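Local coordinates for protein DsbA-like disulfide oxidoreductase (Wolbachia endosymbiont of Drosophila melanogaster, PDB 6EEZ) that catalyses thiol-disulfide exchange, acting as a homotrimeric disulfide isomerase built on a thioredoxin-type fold, at residues L79-S84 with E113-I118; S84-Y89 with E94-F99; G39-S44 with A102-K107; I67-P72 with R148-D153; L154-T159 with L168-T173. All coordinates share one frame; numbering follows the deposited sequence.

Contact 1: residues L79-S84 with E113-I118; sequences LKAAKS and ESILDI
Ile115 reaches across to the helix of Lys80, Ala81 and Ser84, and its two branches divide the work between them. The longer branch comes in end-on, its terminal Ile115 CD1 resting 3.9 Å from Lys80 CB and equally near the backbone nitrogen of Ala81. Ala81 CB itself flanks the approach more loosely, 4.4 Å from Ile115 CD1. The shorter branch lies against the serine one turn further on, where Ile115 CG2 meets Ser84 OG at 3.5 Å. Because CG1 is anti to the carbonyl carbon of Ile115 (chi1 -71°) and CD1 extends straight beyond it, the ethyl arm spans the gap between segments whose axes come no closer than 10.8 Å.

Segments 79-84 and 113-118 run nearly parallel, their axes at 27°, on helices 76-91 and 112-121 of the block of helices that DsbA-like proteins carry as an insertion in the thioredoxin fold. A single isoleucine can thus illustrate how a branched side chain serves two successive turns of a neighbour.

Ser84 meets Ile115 CG2 with its hydroxyl already engaged. Its OG folds back beside its own backbone nitrogen (chi1 -57°) and donates to Lys80 O over 2.7 Å. The bond reaches Lys80 O from above the carbonyl plane, while Ser84 N uses the other face, so two donors grip one oxygen. Lys80 offers only its CB to Ile115: its extended chain carries NZ onward to a salt bridge with Asp112. Around Ser84, Phe99 of helix 96-105 and Phe129 of helix 126-135 also touch the side chain.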
# COMPACT_ATOMS: atom_id res chain seq x y z
N LEU A 79 -7.63 -0.57 10.72
CA LEU A 79 -8.75 -0.64 9.80
C LEU A 79 -9.30 0.73 9.55
O LEU A 79 -9.64 1.08 8.43
CB LEU A 79 -9.85 -1.56 10.35
CG LEU A 79 -11.09 -1.77 9.47
CD1 LEU A 79 -10.72 -2.32 8.11
CD2 LEU A 79 -12.05 -2.72 10.15
N LYS A 80 -9.39 1.52 10.62
CA LYS A 80 -9.82 2.91 10.54
C LYS A 80 -8.90 3.74 9.65
O LYS A 80 -9.36 4.46 8.77
CB LYS A 80 -9.86 3.55 11.92
CG LYS A 80 -11.01 3.12 12.77
CD LYS A 80 -10.92 3.84 14.09
CE LYS A 80 -12.09 3.55 15.01
NZ LYS A 80 -11.82 4.15 16.33
N ALA A 81 -7.60 3.63 9.89
CA ALA A 81 -6.65 4.42 9.13
C ALA A 81 -6.65 3.94 7.68
O ALA A 81 -6.57 4.75 6.75
CB ALA A 81 -5.26 4.32 9.75
N ALA A 82 -6.83 2.64 7.47
CA ALA A 82 -6.90 2.12 6.12
C ALA A 82 -8.13 2.66 5.41
O ALA A 82 -8.03 3.14 4.28
CB ALA A 82 -6.90 0.59 6.11
N LYS A 83 -9.28 2.58 6.07
CA LYS A 83 -10.53 3.05 5.48
C LYS A 83 -10.48 4.54 5.15
O LYS A 83 -11.01 5.00 4.13
CB LYS A 83 -11.71 2.81 6.44
CG LYS A 83 -12.06 1.34 6.73
CD LYS A 83 -13.23 0.85 5.88
CE LYS A 83 -13.64 -0.58 6.22
NZ LYS A 83 -15.12 -0.74 6.30
N SER A 84 -9.84 5.30 6.03
CA SER A 84 -9.75 6.75 5.89
C SER A 84 -8.86 7.07 4.68
O SER A 84 -9.19 7.95 3.87
CB SER A 84 -9.20 7.36 7.18
OG SER A 84 -10.00 7.02 8.32
N GLU A 113 -9.74 11.27 16.22
CA GLU A 113 -9.32 12.66 16.20
C GLU A 113 -8.01 12.83 15.44
O GLU A 113 -7.90 13.68 14.56
CB GLU A 113 -9.18 13.20 17.64
CG GLU A 113 -10.39 12.93 18.56
CD GLU A 113 -10.28 11.61 19.34
OE1 GLU A 113 -10.16 11.66 20.59
OE2 GLU A 113 -10.34 10.53 18.72
N SER A 114 -7.03 12.00 15.78
CA SER A 114 -5.70 12.09 15.18
C SER A 114 -5.76 11.84 13.67
O SER A 114 -4.98 12.43 12.91
CB SER A 114 -4.76 11.08 15.83
OG SER A 114 -5.10 9.76 15.42
N ILE A 115 -6.67 10.97 13.24
CA ILE A 115 -6.90 10.74 11.82
C ILE A 115 -7.46 12.00 11.15
O ILE A 115 -7.08 12.32 10.03
CB ILE A 115 -7.87 9.54 11.58
CG1 ILE A 115 -7.17 8.22 11.91
CG2 ILE A 115 -8.35 9.50 10.12
CD1 ILE A 115 -8.06 7.00 11.80
N LEU A 116 -8.34 12.73 11.84
CA LEU A 116 -8.84 14.01 11.31
C LEU A 116 -7.75 15.08 11.25
O LEU A 116 -7.66 15.82 10.28
CB LEU A 116 -10.01 14.56 12.14
CG LEU A 116 -11.37 13.85 12.01
CD1 LEU A 116 -12.43 14.58 12.84
CD2 LEU A 116 -11.82 13.73 10.57
N ASP A 117 -6.94 15.16 12.30
CA ASP A 117 -5.78 16.04 12.28
C ASP A 117 -4.98 15.82 11.00
O ASP A 117 -4.44 16.76 10.43
CB ASP A 117 -4.89 15.81 13.50
CG ASP A 117 -5.59 16.11 14.81
OD1 ASP A 117 -6.49 16.98 14.83
OD2 ASP A 117 -5.22 15.46 15.81
N ILE A 118 -4.90 14.57 10.55
CA ILE A 118 -4.16 14.25 9.34
C ILE A 118 -4.93 14.70 8.10
O ILE A 118 -4.35 15.24 7.16
CB ILE A 118 -3.85 12.74 9.26
CG1 ILE A 118 -2.82 12.35 10.32
CG2 ILE A 118 -3.35 12.35 7.85
CD1 ILE A 118 -2.49 10.84 10.36

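Contact 2: residues S84-Y89 with E94-F99; sequences SALAVY and EKYFDF
Tyr96 and Phe99 both hold CG anti to the backbone nitrogen (chi1 172° and -176°), and this shared torsion carries the two rings to Ala85, on the preceding helix. They arrive in different attitudes. Phe99 comes close to the backbone itself, with its CD2 3.3 Å from Ala85 CA and Ser84 C lying over one face, displaced toward the rim of the ring. The methyl is taken up too, Ala85 CB standing 3.4 Å from Phe99 CD2. Tyr96 instead turns an edge to a carbonyl: its CD1 is 3.4 Å from Ala85 O, which lies near the ring plane and also accepts the helical bond from Tyr89 N. Next to it, Tyr96 CE1 touches Ala85 CB at 3.7 Å.

One turn on, Val88 is forked between two partners. Its CG1 is 3.8 Å from Lys95 CB and also meets Lys95 O, whereas CG2 turns to Phe99 CD1 at 4.1 Å. Tyr89 CB packs beside Tyr96 CD1 at 3.8 Å, and the edge of the Tyr89 ring meets Tyr96 CB.

The polar ends are tied elsewhere, Tyr96 OH to Asp70 and Lys95 NZ to Ile122 O. Two aromatic rings are thus packed round Ala85 where helices 76-91 and 96-105, joined by a short turn, lie against each other as consecutive members of the helical insertion found in DsbA-like thioredoxin folds.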
# COMPACT_ATOMS: atom_id res chain seq x y z
N SER A 84 -9.84 5.30 6.03
CA SER A 84 -9.75 6.75 5.89
C SER A 84 -8.86 7.07 4.68
O SER A 84 -9.19 7.95 3.87
CB SER A 84 -9.20 7.36 7.18
OG SER A 84 -10.00 7.02 8.32
N ALA A 85 -7.77 6.33 4.54
CA ALA A 85 -6.86 6.50 3.41
C ALA A 85 -7.61 6.39 2.09
O ALA A 85 -7.47 7.24 1.22
CB ALA A 85 -5.75 5.47 3.47
N LEU A 86 -8.40 5.34 1.93
CA LEU A 86 -9.12 5.19 0.68
C LEU A 86 -10.24 6.24 0.57
O LEU A 86 -10.62 6.60 -0.54
CB LEU A 86 -9.68 3.78 0.54
CG LEU A 86 -8.62 2.72 0.29
CD1 LEU A 86 -9.21 1.31 0.30
CD2 LEU A 86 -7.96 2.99 -1.05
N ALA A 87 -10.74 6.75 1.69
CA ALA A 87 -11.80 7.75 1.64
C ALA A 87 -11.24 9.05 1.05
O ALA A 87 -11.95 9.79 0.36
CB ALA A 87 -12.38 8.00 3.00
N VAL A 88 -9.97 9.30 1.32
CA VAL A 88 -9.23 10.40 0.72
C VAL A 88 -8.97 10.15 -0.78
O VAL A 88 -9.15 11.03 -1.62
CB VAL A 88 -7.88 10.61 1.46
CG1 VAL A 88 -6.93 11.51 0.67
CG2 VAL A 88 -8.14 11.18 2.84
N TYR A 89 -8.53 8.94 -1.10
CA TYR A 89 -8.26 8.55 -2.48
C TYR A 89 -9.41 8.87 -3.42
O TYR A 89 -9.22 9.42 -4.50
CB TYR A 89 -7.95 7.06 -2.54
CG TYR A 89 -7.85 6.48 -3.92
CD1 TYR A 89 -6.73 6.69 -4.71
CD2 TYR A 89 -8.87 5.67 -4.42
CE1 TYR A 89 -6.63 6.14 -5.97
CE2 TYR A 89 -8.77 5.11 -5.69
CZ TYR A 89 -7.65 5.34 -6.46
OH TYR A 89 -7.57 4.79 -7.72
N GLU A 94 -4.63 12.56 -5.76
CA GLU A 94 -3.35 13.23 -5.60
C GLU A 94 -3.00 13.42 -4.13
O GLU A 94 -1.87 13.78 -3.79
CB GLU A 94 -3.36 14.59 -6.31
CG GLU A 94 -3.87 14.56 -7.76
CD GLU A 94 -2.79 14.92 -8.78
OE1 GLU A 94 -2.93 15.97 -9.46
OE2 GLU A 94 -1.81 14.15 -8.91
N LYS A 95 -3.98 13.19 -3.26
CA LYS A 95 -3.81 13.38 -1.83
C LYS A 95 -3.63 12.03 -1.11
O LYS A 95 -3.33 11.99 0.09
CB LYS A 95 -5.01 14.13 -1.25
CG LYS A 95 -5.16 15.58 -1.78
CD LYS A 95 -4.64 16.60 -0.80
CE LYS A 95 -4.36 17.97 -1.43
NZ LYS A 95 -5.18 19.04 -0.80
N TYR A 96 -3.79 10.92 -1.84
CA TYR A 96 -3.72 9.62 -1.19
C TYR A 96 -2.32 9.40 -0.61
O TYR A 96 -2.20 8.97 0.53
CB TYR A 96 -4.07 8.46 -2.14
CG TYR A 96 -3.78 7.14 -1.48
CD1 TYR A 96 -4.71 6.53 -0.65
CD2 TYR A 96 -2.55 6.53 -1.62
CE1 TYR A 96 -4.43 5.35 -0.02
CE2 TYR A 96 -2.27 5.37 -1.00
CZ TYR A 96 -3.20 4.77 -0.21
OH TYR A 96 -2.87 3.58 0.40
N PHE A 97 -1.27 9.69 -1.37
CA PHE A 97 0.07 9.46 -0.85
C PHE A 97 0.35 10.33 0.39
O PHE A 97 1.13 9.93 1.27
CB PHE A 97 1.15 9.71 -1.91
CG PHE A 97 2.55 9.42 -1.42
CD1 PHE A 97 3.07 8.13 -1.49
CD2 PHE A 97 3.34 10.44 -0.87
CE1 PHE A 97 4.35 7.85 -1.03
CE2 PHE A 97 4.61 10.18 -0.40
CZ PHE A 97 5.12 8.88 -0.49
N ASP A 98 -0.26 11.51 0.44
CA ASP A 98 -0.06 12.42 1.57
C ASP A 98 -0.69 11.87 2.84
O ASP A 98 -0.10 11.95 3.92
CB ASP A 98 -0.64 13.80 1.27
CG ASP A 98 0.11 14.50 0.18
OD1 ASP A 98 1.29 14.16 -0.03
OD2 ASP A 98 -0.47 15.39 -0.45
N PHE A 99 -1.88 11.31 2.71
CA PHE A 99 -2.48 10.64 3.84
C PHE A 99 -1.61 9.45 4.20
O PHE A 99 -1.26 9.26 5.36
CB PHE A 99 -3.91 10.19 3.54
CG PHE A 99 -4.59 9.57 4.73
CD1 PHE A 99 -5.25 10.37 5.64
CD2 PHE A 99 -4.50 8.21 4.97
CE1 PHE A 99 -5.85 9.82 6.75
CE2 PHE A 99 -5.10 7.64 6.08
CZ PHE A 99 -5.78 8.45 6.98

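Contact 3: residues G39-S44 with A102-K107; sequences GFLDYS and AALSHK
Leu41, at the end of strand 36-41, meets Leu104 through their branches: Leu41 CD2 lies 3.7 Å from Leu104 CD1, the two side chains crossing at about a right angle. The second methyl of that leucine, Leu104 CD2, is 4.0 Å from the same Leu41 CD2, so the strand residue touches both arms of the fork. Asp42 then turns away from the helix. Asp42 OD1 accepts from Ser44 N at 2.8 Å, closing an Asx turn that bends the chain as it leaves the strand. The carboxylate has further partners in Ser78 OG and in the backbone nitrogens of Ile73 and Leu74.

Tyr43 follows. With CG anti to its carbonyl carbon (chi1 -74°), the ring presents one face to Ala103 and an edge to Leu104. Ala103 CB sits 3.8 Å from the centroid of the Tyr43 ring, 21° off its normal, a CH-pi contact. At the edge, Leu104 CD2 comes to 3.6 Å from Tyr43 CD1, near the ring plane. Ser44 ends the segment just before the Cys45-Cys48 disulfide, probably the redox-active pair as in other thioredoxin-like proteins.

No hydrogen bond crosses between the segments, though Lys49 NZ bridges Tyr43 O and His106 O. The approach to the disulfide is therefore seated on the helical insertion directly by apolar and CH-pi packing, while the polar grip of Asp42 is spent on the turn, on Ser78 of helix 76-91 and on the loop before that helix.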
# COMPACT_ATOMS: atom_id res chain seq x y z
N GLY A 39 2.85 -2.73 -3.05
CA GLY A 39 3.24 -2.71 -1.64
C GLY A 39 2.06 -3.04 -0.76
O GLY A 39 0.96 -2.54 -1.01
N PHE A 40 2.27 -3.90 0.24
CA PHE A 40 1.23 -4.31 1.19
C PHE A 40 1.60 -3.87 2.60
O PHE A 40 2.61 -4.31 3.13
CB PHE A 40 1.02 -5.83 1.17
CG PHE A 40 0.48 -6.35 -0.14
CD1 PHE A 40 1.33 -6.57 -1.21
CD2 PHE A 40 -0.87 -6.62 -0.29
CE1 PHE A 40 0.84 -7.07 -2.41
CE2 PHE A 40 -1.37 -7.10 -1.47
CZ PHE A 40 -0.50 -7.34 -2.55
N LEU A 41 0.77 -3.00 3.19
CA LEU A 41 1.11 -2.29 4.44
C LEU A 41 -0.07 -2.20 5.42
O LEU A 41 -1.22 -2.11 5.03
CB LEU A 41 1.60 -0.86 4.12
CG LEU A 41 3.13 -0.67 3.95
CD1 LEU A 41 3.78 -1.30 2.64
CD2 LEU A 41 3.47 0.82 4.04
N ASP A 42 0.27 -2.24 6.70
CA ASP A 42 -0.63 -1.91 7.80
C ASP A 42 -0.03 -0.65 8.42
O ASP A 42 1.16 -0.61 8.74
CB ASP A 42 -0.71 -3.04 8.83
CG ASP A 42 -1.69 -2.75 9.94
OD1 ASP A 42 -1.56 -1.71 10.65
OD2 ASP A 42 -2.61 -3.59 10.12
N TYR A 43 -0.84 0.40 8.56
CA TYR A 43 -0.32 1.67 9.03
C TYR A 43 0.22 1.65 10.47
O TYR A 43 1.10 2.45 10.81
CB TYR A 43 -1.40 2.74 8.89
CG TYR A 43 -1.62 3.17 7.47
CD1 TYR A 43 -0.57 3.66 6.70
CD2 TYR A 43 -2.87 3.10 6.89
CE1 TYR A 43 -0.77 4.05 5.41
CE2 TYR A 43 -3.08 3.50 5.61
CZ TYR A 43 -2.03 3.96 4.86
OH TYR A 43 -2.24 4.34 3.55
N SER A 44 -0.27 0.74 11.32
CA SER A 44 0.16 0.68 12.72
C SER A 44 1.36 -0.26 12.91
O SER A 44 1.86 -0.42 14.02
CB SER A 44 -0.98 0.22 13.63
OG SER A 44 -2.21 0.88 13.33
N ALA A 102 1.70 10.45 5.96
CA ALA A 102 1.40 10.98 7.29
C ALA A 102 0.96 9.87 8.24
O ALA A 102 1.32 9.89 9.40
CB ALA A 102 0.32 12.06 7.22
N ALA A 103 0.19 8.91 7.75
CA ALA A 103 -0.26 7.82 8.61
C ALA A 103 0.94 7.00 9.06
O ALA A 103 1.04 6.62 10.24
CB ALA A 103 -1.27 6.96 7.89
N LEU A 104 1.85 6.73 8.14
CA LEU A 104 3.08 6.03 8.48
C LEU A 104 3.97 6.86 9.42
O LEU A 104 4.74 6.31 10.21
CB LEU A 104 3.85 5.67 7.22
CG LEU A 104 3.19 4.57 6.37
CD1 LEU A 104 4.02 4.33 5.10
CD2 LEU A 104 3.00 3.25 7.17
N SER A 105 3.85 8.19 9.35
CA SER A 105 4.65 9.07 10.21
C SER A 105 4.02 9.22 11.60
O SER A 105 4.69 9.57 12.56
CB SER A 105 4.82 10.44 9.55
OG SER A 105 5.43 10.31 8.28
N HIS A 106 2.73 8.93 11.69
CA HIS A 106 1.98 8.97 12.95
C HIS A 106 2.49 7.89 13.90
O HIS A 106 2.21 6.71 13.72
CB HIS A 106 0.50 8.77 12.63
CG HIS A 106 -0.41 8.84 13.82
ND1 HIS A 106 -0.39 7.90 14.82
CD2 HIS A 106 -1.40 9.71 14.13
CE1 HIS A 106 -1.31 8.20 15.72
NE2 HIS A 106 -1.93 9.30 15.33
N LYS A 107 3.24 8.30 14.92
CA LYS A 107 3.97 7.33 15.74
C LYS A 107 3.11 6.53 16.74
O LYS A 107 3.25 5.30 16.82
CB LYS A 107 5.10 8.04 16.50
CG LYS A 107 5.87 7.10 17.42
CD LYS A 107 7.22 7.67 17.85
CE LYS A 107 7.88 6.80 18.93
NZ LYS A 107 7.11 6.82 20.21

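Contact 4: residues I67-P72 with R148-D153; sequences IFRDAP and RLLVRD
Two guanidinium groups meet their partners in contrasting ways, Arg148 by an edge to Pro72 and Arg69 by a face to Leu150. Pro72 O lies in the plane of the Arg148 guanidinium, at the side formed by NE and NH2, and both nitrogens donate to this one oxygen. The bond from Arg148 NE to Pro72 O is 2.9 Å long with an N-H...O angle of 156°, and it runs nearly along the C=O axis. That from Arg148 NH2 to Pro72 O, at 3.1 Å, is more bent (141°) and arrives from above the carbonyl plane. Gripped twice, the group is fixed in its rotation, and Arg148 NH2 also rests 3.9 Å from Pro72 CG.

On Arg69 it is the methyl Leu150 CD2 that covers one face, 3.9 Å from Arg69 NH1, the side chains crossing at about a right angle. A bend at chi2 (-57°) turns the arginine toward Ser147, whose hydroxyl bonds to its NH1, and Tyr25 adds a cation-pi contact.

The setting is the classic one of a thioredoxin fold, a helix laid on a sheet: helix 137-154 covers strand 65-70 and the loop leaving it, and Leu150 and Val151 also touch Phe40 of the adjoining strand 36-41. Between the two arginines the contact is purely apolar, with Ala71 CB 3.8 Å from Val151 CG2. Arg148 further touches Leu79 of helix 76-91, which follows that loop.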
# COMPACT_ATOMS: atom_id res chain seq x y z
N ILE A 67 1.83 0.54 -6.71
CA ILE A 67 0.45 0.37 -6.28
C ILE A 67 0.42 0.15 -4.77
O ILE A 67 1.26 -0.57 -4.24
CB ILE A 67 -0.21 -0.81 -7.01
CG1 ILE A 67 -0.19 -0.54 -8.51
CG2 ILE A 67 -1.64 -1.06 -6.52
CD1 ILE A 67 -0.65 -1.70 -9.34
N PHE A 68 -0.53 0.77 -4.08
CA PHE A 68 -0.66 0.70 -2.62
C PHE A 68 -1.81 -0.20 -2.23
O PHE A 68 -2.97 0.07 -2.58
CB PHE A 68 -0.88 2.09 -2.00
CG PHE A 68 0.22 3.07 -2.29
CD1 PHE A 68 1.39 3.07 -1.53
CD2 PHE A 68 0.10 3.98 -3.32
CE1 PHE A 68 2.42 3.98 -1.79
CE2 PHE A 68 1.13 4.90 -3.59
CZ PHE A 68 2.29 4.88 -2.82
N ARG A 69 -1.48 -1.29 -1.53
CA ARG A 69 -2.50 -2.18 -0.97
C ARG A 69 -2.60 -2.05 0.53
O ARG A 69 -1.72 -2.49 1.26
CB ARG A 69 -2.20 -3.61 -1.35
CG ARG A 69 -2.40 -3.84 -2.80
CD ARG A 69 -3.82 -3.48 -3.18
NE ARG A 69 -4.20 -4.21 -4.37
CZ ARG A 69 -4.93 -5.32 -4.40
NH1 ARG A 69 -5.45 -5.84 -3.31
NH2 ARG A 69 -5.17 -5.87 -5.57
N ASP A 70 -3.68 -1.43 0.95
CA ASP A 70 -3.97 -1.22 2.36
C ASP A 70 -4.48 -2.54 2.92
O ASP A 70 -5.58 -2.97 2.57
CB ASP A 70 -4.99 -0.10 2.54
CG ASP A 70 -4.38 1.27 2.29
OD1 ASP A 70 -3.54 1.70 3.11
OD2 ASP A 70 -4.71 1.90 1.27
N ALA A 71 -3.67 -3.18 3.75
CA ALA A 71 -3.98 -4.52 4.26
C ALA A 71 -3.95 -4.53 5.77
O ALA A 71 -3.05 -5.10 6.38
CB ALA A 71 -3.00 -5.54 3.71
N PRO A 72 -4.94 -3.86 6.38
CA PRO A 72 -5.02 -3.80 7.84
C PRO A 72 -5.24 -5.19 8.45
O PRO A 72 -6.22 -5.86 8.08
CB PRO A 72 -6.22 -2.88 8.08
CG PRO A 72 -7.05 -3.04 6.86
CD PRO A 72 -6.09 -3.20 5.74
N ARG A 148 -7.02 -8.21 1.81
CA ARG A 148 -6.78 -9.16 2.88
C ARG A 148 -6.74 -10.59 2.32
O ARG A 148 -5.88 -11.39 2.70
CB ARG A 148 -7.85 -9.06 3.95
CG ARG A 148 -7.71 -7.84 4.84
CD ARG A 148 -8.94 -7.68 5.72
NE ARG A 148 -8.66 -6.85 6.89
CZ ARG A 148 -9.58 -6.43 7.74
NH1 ARG A 148 -10.86 -6.75 7.54
NH2 ARG A 148 -9.23 -5.70 8.79
N LEU A 149 -7.67 -10.92 1.44
CA LEU A 149 -7.71 -12.24 0.84
C LEU A 149 -6.46 -12.48 -0.02
O LEU A 149 -5.91 -13.59 -0.04
CB LEU A 149 -8.98 -12.42 0.01
CG LEU A 149 -10.22 -12.77 0.81
CD1 LEU A 149 -11.50 -12.45 0.04
CD2 LEU A 149 -10.21 -14.24 1.21
N LEU A 150 -6.01 -11.42 -0.71
CA LEU A 150 -4.81 -11.52 -1.51
C LEU A 150 -3.60 -11.79 -0.63
O LEU A 150 -2.79 -12.66 -0.95
CB LEU A 150 -4.58 -10.24 -2.34
CG LEU A 150 -3.42 -10.31 -3.33
CD1 LEU A 150 -3.54 -11.51 -4.25
CD2 LEU A 150 -3.36 -9.03 -4.16
N VAL A 151 -3.46 -11.03 0.47
CA VAL A 151 -2.41 -11.35 1.45
C VAL A 151 -2.53 -12.82 1.90
O VAL A 151 -1.51 -13.49 2.02
CB VAL A 151 -2.47 -10.42 2.68
CG1 VAL A 151 -1.56 -10.96 3.78
CG2 VAL A 151 -2.10 -8.95 2.30
N ARG A 152 -3.74 -13.31 2.17
CA ARG A 152 -3.89 -14.72 2.55
C ARG A 152 -3.41 -15.64 1.42
O ARG A 152 -2.66 -16.58 1.66
CB ARG A 152 -5.34 -15.07 2.91
CG ARG A 152 -5.91 -14.36 4.12
CD ARG A 152 -5.41 -14.95 5.43
NE ARG A 152 -5.79 -16.35 5.66
CZ ARG A 152 -6.90 -16.75 6.29
NH1 ARG A 152 -7.78 -15.87 6.73
NH2 ARG A 152 -7.14 -18.05 6.47
N ASP A 153 -3.83 -15.35 0.19
CA ASP A 153 -3.51 -16.21 -0.96
C ASP A 153 -2.02 -16.28 -1.25
O ASP A 153 -1.51 -17.29 -1.73
CB ASP A 153 -4.23 -15.73 -2.22
CG ASP A 153 -5.72 -15.99 -2.18
OD1 ASP A 153 -6.14 -16.90 -1.42
OD2 ASP A 153 -6.46 -15.30 -2.89

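Contact 5: residues L154-T159 with L168-T173; sequences LGVGGT and LFVGAT
Val156 faces the edge strand of Leu168 and Val170, and its side chain parts at CB into two methyls with separate partners. CB itself stays behind the contact. From it CG1, anti to the backbone nitrogen (chi1 178°), runs to Val170, where Val156 CG1 and Val170 CG1 stand 3.9 Å apart as the two valines slide past each other in opposite directions. CG2 goes the other way and meets Leu168 tip to tip, Val156 CG2 lying 4.0 Å from Leu168 CD2. The other arm of that leucine is at the limit of contact with Leu154, Leu168 CD1 being 4.5 Å from Leu154 CD1.

Between Leu154 and Val156, Gly155, with positive phi, takes the chain out of helix 137-154. The loop then runs on to Thr159, which touches Cys45 and Cys48 and precedes Pro160, a placement consistent with the cis-proline loop of thioredoxin-like proteins. The contact thus ties the exit of helix 137-154 to strand 167-170, the outermost strand on that side within the chain. Phe161 of strand 161-164 lies against Leu154, Val156 and Leu168, and Phe169 packs on helix 175-185.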
# COMPACT_ATOMS: atom_id res chain seq x y z
N LEU A 154 -1.32 -15.20 -0.94
CA LEU A 154 0.11 -15.13 -1.17
C LEU A 154 0.84 -15.76 -0.01
O LEU A 154 2.04 -15.99 -0.09
CB LEU A 154 0.55 -13.67 -1.39
CG LEU A 154 0.12 -13.03 -2.73
CD1 LEU A 154 0.46 -11.55 -2.80
CD2 LEU A 154 0.76 -13.76 -3.91
N GLY A 155 0.14 -16.02 1.09
CA GLY A 155 0.67 -16.79 2.21
C GLY A 155 1.83 -16.21 3.00
O GLY A 155 2.48 -16.92 3.76
N VAL A 156 2.09 -14.92 2.84
CA VAL A 156 3.18 -14.26 3.55
C VAL A 156 2.98 -14.27 5.08
O VAL A 156 3.92 -14.53 5.83
CB VAL A 156 3.35 -12.81 3.08
CG1 VAL A 156 4.47 -12.14 3.86
CG2 VAL A 156 3.65 -12.78 1.58
N GLY A 157 1.75 -13.98 5.51
CA GLY A 157 1.38 -14.09 6.90
C GLY A 157 1.67 -12.86 7.76
O GLY A 157 1.56 -12.95 8.98
N GLY A 158 2.05 -11.75 7.14
CA GLY A 158 2.15 -10.47 7.84
C GLY A 158 2.52 -9.32 6.91
O GLY A 158 2.57 -9.51 5.71
N THR A 159 2.73 -8.13 7.47
CA THR A 159 3.24 -6.97 6.72
C THR A 159 4.53 -6.43 7.34
O THR A 159 4.81 -6.66 8.51
CB THR A 159 2.18 -5.82 6.64
OG1 THR A 159 1.84 -5.37 7.95
CG2 THR A 159 0.93 -6.29 5.95
N LEU A 168 9.08 -11.27 -4.71
CA LEU A 168 8.33 -10.87 -3.53
C LEU A 168 9.32 -10.69 -2.41
O LEU A 168 10.05 -11.62 -2.06
CB LEU A 168 7.24 -11.91 -3.21
CG LEU A 168 6.11 -11.49 -2.26
CD1 LEU A 168 4.87 -12.37 -2.42
CD2 LEU A 168 6.60 -11.56 -0.88
N PHE A 169 9.37 -9.45 -1.91
CA PHE A 169 10.29 -9.05 -0.83
C PHE A 169 9.52 -8.89 0.48
O PHE A 169 8.55 -8.17 0.53
CB PHE A 169 10.98 -7.74 -1.19
CG PHE A 169 11.82 -7.82 -2.43
CD1 PHE A 169 13.12 -8.30 -2.38
CD2 PHE A 169 11.30 -7.45 -3.65
CE1 PHE A 169 13.89 -8.38 -3.51
CE2 PHE A 169 12.07 -7.53 -4.80
CZ PHE A 169 13.37 -8.00 -4.72
N VAL A 170 9.96 -9.59 1.52
CA VAL A 170 9.21 -9.64 2.78
C VAL A 170 9.94 -8.82 3.88
O VAL A 170 11.14 -8.96 4.06
CB VAL A 170 9.02 -11.11 3.27
CG1 VAL A 170 8.14 -11.15 4.50
CG2 VAL A 170 8.40 -11.99 2.19
N GLY A 171 9.21 -7.98 4.60
CA GLY A 171 9.80 -7.23 5.71
C GLY A 171 10.49 -5.94 5.27
O GLY A 171 10.20 -5.41 4.20
N ALA A 172 11.40 -5.44 6.10
CA ALA A 172 12.08 -4.18 5.84
C ALA A 172 13.26 -4.39 4.91
O ALA A 172 14.40 -4.40 5.34
CB ALA A 172 12.56 -3.55 7.12
N THR A 173 12.96 -4.55 3.64
CA THR A 173 13.97 -4.80 2.64
C THR A 173 14.79 -3.56 2.41
O THR A 173 14.25 -2.49 2.22
CB THR A 173 13.34 -5.22 1.30
OG1 THR A 173 12.40 -6.27 1.54
CG2 THR A 173 14.40 -5.67 0.33

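In the fold
Contacts 1 to 4 are buried, whereas contact 5, at the sheet's edge, is only partly so. Contacts 1 and 2 share helix 76-91 and Ser84, and both lie within the helical insertion; contact 3 uses helix 96-105 as contact 2 does, but sets it against the end of strand 36-41. Contact 4 joins the adjacent strand 65-70 to helix 137-154. Tyr96 of contact 2 bonds to Asp70 of contact 4, linking insertion and sheet. Chemistry follows place: contacts 1, 2, 3 and 5 pass no hydrogen bond between their segments, with aromatic rings prominent in 2 and 3, while contact 4 alone adds an arginine-to-carbonyl grip.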